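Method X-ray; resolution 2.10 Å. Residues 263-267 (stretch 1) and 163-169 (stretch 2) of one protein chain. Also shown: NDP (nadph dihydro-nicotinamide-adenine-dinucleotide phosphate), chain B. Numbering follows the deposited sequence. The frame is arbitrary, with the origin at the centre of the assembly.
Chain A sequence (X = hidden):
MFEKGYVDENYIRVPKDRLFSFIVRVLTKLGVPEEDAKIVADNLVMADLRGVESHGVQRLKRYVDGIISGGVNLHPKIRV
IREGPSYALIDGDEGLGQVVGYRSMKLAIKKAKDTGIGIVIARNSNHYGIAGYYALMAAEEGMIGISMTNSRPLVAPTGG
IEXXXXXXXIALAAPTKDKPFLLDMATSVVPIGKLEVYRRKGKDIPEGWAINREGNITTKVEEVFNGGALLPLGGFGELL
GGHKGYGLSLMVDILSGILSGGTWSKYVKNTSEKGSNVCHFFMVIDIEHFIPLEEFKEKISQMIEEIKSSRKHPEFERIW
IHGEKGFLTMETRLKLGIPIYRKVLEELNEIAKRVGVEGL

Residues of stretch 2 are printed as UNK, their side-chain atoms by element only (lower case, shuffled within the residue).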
# COMPACT_ATOMS: atom_id res chain seq x y z
N THR A 263 -12.00 -0.01 -15.82
CA THR A 263 -12.10 -1.47 -15.74
C THR A 263 -10.93 -2.02 -14.93
O THR A 263 -9.94 -1.32 -14.71
CB THR A 263 -12.13 -2.13 -17.14
OG1 THR A 263 -12.58 -3.48 -17.02
CG2 THR A 263 -10.74 -2.14 -17.78
N TRP A 264 -11.04 -3.27 -14.48
CA TRP A 264 -9.95 -3.85 -13.71
C TRP A 264 -9.03 -4.70 -14.59
O TRP A 264 -9.34 -5.01 -15.74
CB TRP A 264 -10.50 -4.63 -12.51
CG TRP A 264 -11.41 -5.77 -12.83
CD1 TRP A 264 -12.66 -5.69 -13.36
CD2 TRP A 264 -11.14 -7.16 -12.63
NE1 TRP A 264 -13.19 -6.95 -13.50
CE2 TRP A 264 -12.28 -7.87 -13.06
CE3 TRP A 264 -10.04 -7.88 -12.13
CZ2 TRP A 264 -12.35 -9.27 -13.01
CZ3 TRP A 264 -10.12 -9.27 -12.08
CH2 TRP A 264 -11.27 -9.95 -12.51
N SER A 265 -7.87 -5.04 -14.03
CA SER A 265 -6.83 -5.79 -14.72
C SER A 265 -7.24 -6.86 -15.74
O SER A 265 -6.76 -6.85 -16.88
CB SER A 265 -5.89 -6.41 -13.69
OG SER A 265 -5.28 -5.37 -12.95
N LYS A 266 -8.10 -7.77 -15.33
CA LYS A 266 -8.54 -8.84 -16.21
C LYS A 266 -8.97 -8.34 -17.58
O LYS A 266 -8.75 -9.01 -18.59
CB LYS A 266 -9.69 -9.62 -15.55
CG LYS A 266 -10.18 -10.79 -16.38
CD LYS A 266 -11.36 -11.48 -15.71
CE LYS A 266 -11.95 -12.56 -16.62
NZ LYS A 266 -13.14 -13.20 -15.99
N TYR A 267 -9.58 -7.15 -17.63
CA TYR A 267 -10.06 -6.61 -18.89
C TYR A 267 -9.20 -5.54 -19.55
O TYR A 267 -9.60 -4.95 -20.55
CB TYR A 267 -11.49 -6.12 -18.70
CG TYR A 267 -12.42 -7.25 -18.35
CD1 TYR A 267 -12.88 -8.13 -19.33
CD2 TYR A 267 -12.77 -7.51 -17.02
CE1 TYR A 267 -13.67 -9.23 -19.00
CE2 TYR A 267 -13.55 -8.61 -16.68
CZ TYR A 267 -13.99 -9.47 -17.67
OH TYR A 267 -14.75 -10.57 -17.34
N UNK A 163 -4.10 -16.17 -14.78
CA UNK A 163 -3.55 -14.83 -14.80
C UNK A 163 -4.79 -13.95 -14.75
O UNK A 163 -5.51 -13.84 -15.74
n UNK A 163 2.15 -15.66 -19.41
c UNK A 163 1.03 -15.02 -19.12
c UNK A 163 -0.93 -14.71 -17.67
c UNK A 163 -1.54 -15.27 -16.39
n UNK A 163 0.62 -14.03 -19.91
c UNK A 163 -2.83 -14.52 -16.12
n UNK A 163 0.31 -15.36 -18.06
N UNK A 164 -5.06 -13.34 -13.61
CA UNK A 164 -6.24 -12.49 -13.50
C UNK A 164 -5.97 -11.11 -12.94
O UNK A 164 -6.64 -10.15 -13.31
c UNK A 164 -7.35 -13.19 -12.68
c UNK A 164 -9.38 -14.70 -12.99
c UNK A 164 -8.12 -14.15 -13.59
c UNK A 164 -8.29 -12.17 -12.05
N UNK A 165 -4.97 -11.00 -12.07
CA UNK A 165 -4.61 -9.73 -11.46
C UNK A 165 -3.43 -9.07 -12.18
O UNK A 165 -2.60 -9.75 -12.79
c UNK A 165 -4.70 -10.90 -7.74
c UNK A 165 -5.28 -10.68 -9.13
c UNK A 165 -4.25 -9.93 -9.99
c UNK A 165 -6.57 -9.89 -9.05
N UNK A 166 -3.34 -7.75 -12.09
CA UNK A 166 -2.24 -7.05 -12.72
C UNK A 166 -1.06 -6.92 -11.77
O UNK A 166 -1.20 -7.17 -10.57
N UNK A 167 0.10 -6.53 -12.29
CA UNK A 167 1.28 -6.35 -11.46
C UNK A 167 1.15 -5.04 -10.68
O UNK A 167 1.99 -4.69 -9.85
c UNK A 167 2.88 -7.82 -12.70
c UNK A 167 2.55 -6.38 -12.31
o UNK A 167 2.37 -5.60 -13.50
N UNK A 168 0.06 -4.34 -10.98
CA UNK A 168 -0.35 -3.09 -10.34
C UNK A 168 0.61 -2.50 -9.31
O UNK A 168 0.52 -2.79 -8.12
o UNK A 168 -2.42 -4.01 -11.88
c UNK A 168 -2.70 -3.94 -10.68
c UNK A 168 -1.71 -3.33 -9.70
n UNK A 168 -3.85 -4.37 -10.19
N UNK A 169 1.52 -1.63 -9.77
CA UNK A 169 2.50 -1.01 -8.87
C UNK A 169 1.95 0.09 -7.98
O UNK A 169 0.86 0.63 -8.22
c UNK A 169 3.56 -0.50 -9.84
c UNK A 169 2.73 -0.03 -10.99
c UNK A 169 1.70 -1.15 -11.15
PA NDP B . 12.18 -3.31 -7.35
O1A NDP B . 13.23 -3.05 -8.30
O2A NDP B . 12.08 -4.59 -6.56
O5B NDP B . 12.15 -2.04 -6.31
C5B NDP B . 11.19 -1.97 -5.24
C4B NDP B . 11.47 -0.64 -4.52
O4B NDP B . 12.35 -0.98 -3.44
C3B NDP B . 12.15 0.46 -5.29
O3B NDP B . 11.56 1.73 -4.87
C2B NDP B . 13.59 0.40 -4.94
O2B NDP B . 14.36 1.61 -5.08
C1B NDP B . 13.52 -0.16 -3.56
N9A NDP B . 14.65 -1.05 -3.17
C8A NDP B . 15.36 -2.01 -3.96
N7A NDP B . 16.28 -2.61 -3.25
C5A NDP B . 16.22 -2.08 -1.99
C6A NDP B . 16.92 -2.30 -0.77
N6A NDP B . 17.90 -3.22 -0.71
N1A NDP B . 16.59 -1.58 0.36
C2A NDP B . 15.59 -0.64 0.31
N3A NDP B . 14.86 -0.36 -0.80
C4A NDP B . 15.23 -1.12 -1.93
O3 NDP B . 10.73 -3.09 -7.94
PN NDP B . 9.79 -3.73 -9.04
O1N NDP B . 8.61 -4.20 -8.32
O2N NDP B . 10.68 -4.75 -9.69
O5D NDP B . 9.52 -2.46 -9.97
C5D NDP B . 9.58 -2.52 -11.42
C4D NDP B . 9.25 -1.11 -12.05
O4D NDP B . 8.24 -1.32 -13.01
C3D NDP B . 8.69 -0.03 -11.09
O3D NDP B . 9.32 1.22 -11.41
C2D NDP B . 7.18 -0.03 -11.31
O2D NDP B . 6.61 1.23 -11.03
C1D NDP B . 7.10 -0.47 -12.80
N1N NDP B . 5.87 -1.23 -13.14
C2N NDP B . 4.98 -0.61 -14.06
C3N NDP B . 3.78 -1.35 -14.41
C7N NDP B . 2.83 -0.76 -15.36
O7N NDP B . 1.79 -1.33 -15.71
N7N NDP B . 3.06 0.46 -15.90
C4N NDP B . 3.58 -2.63 -13.82
C5N NDP B . 4.46 -3.22 -12.92
C6N NDP B . 5.61 -2.53 -12.58
P2B NDP B . 15.31 1.95 -6.26
O1X NDP B . 16.46 2.55 -5.57
O2X NDP B . 14.65 2.93 -7.18
O3X NDP B . 15.70 0.68 -7.01

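Position 163 carries seven side-chain atoms: an unbranched run of three carbons and a nitrogen, then a carbon that forks to two more nitrogens. That terminal group is a guanidinium, so the residue is Arg163. With chi2 through chi4 all close to 180°, the chain is fully extended, and its nearest approach to stretch 1 is 8.1 Å, from CB of Arg163 to CA of Lys266, so the side chain takes no part in the contact.

Position 164 has four carbons and no heteroatom. The first is bonded to two others, one ending at once and the other continuing by one more carbon. A fork at CB with arms of unequal length identifies Ile164. The short arm meets the indole of Trp264: CG2 of Ile164 lies 3.4 Å from CZ3 of Trp264, at the ring edge and near the ring plane, so this is an edge contact between apolar groups and not packing on a face. The carbonyl also faces stretch 1. O of Ile164 is 3.4 Å from N of Lys266, but the angle is poor and the pair is not a hydrogen bond.

At position 165 there are again four carbons, but now the first leads to a single second carbon, which divides into two one-carbon arms. The fork has moved one bond outward, giving Leu165. Its CA-to-CB bond points away from stretch 1, and contact is left to the main chain, with C of Leu165 3.9 Å from CB of Ser265.

Position 166 has backbone atoms alone and is Gly166. The absence matters: an ideal CB would point toward stretch 1 and sit 2.6 Å from OG of Ser265, a clash. The bare backbone instead lets N of Gly166 come within 3.2 Å of that same OG of Ser265.

Position 167 shows one carbon carrying one oxygen and one carbon, the beta-branched pattern of Thr167. Its CA-to-CB bond points away from stretch 1, and OG1 of Thr167 lies 3.2 Å from C5N of the NADPH.

Position 168 has two side-chain carbons, the second bearing one oxygen and one nitrogen. This short amide is Asn168. Its CA-to-CB bond points toward stretch 1, and ND2 of Asn168 is 3.3 Å from OG of Ser265.

Position 169 has three carbons that close a ring onto its own backbone nitrogen, which makes it Pro169. It does not touch stretch 1; CD of Pro169 is 3.6 Å from C4N of the NADPH.

The contact is small, burying 242 Å² over both sides, and contains no clear hydrogen bond between the stretches. Ser265 is its polar centre: its CA-to-CB bond points toward stretch 2, placing OG near the backbone at Gly166 and the amide of Asn168. Beside it, Ile164 meets the edge of Trp264. Within stretch 1, N of Tyr267 donates to O of Trp264 at 2.9 Å, closing the turn that contains Ser265. Thus Ile164, Leu165, Gly166 and Asn168 meet this turn, while Thr167 and Pro169, which do not touch it, approach the nicotinamide.

Stretch 2 163-169: RILGTNP
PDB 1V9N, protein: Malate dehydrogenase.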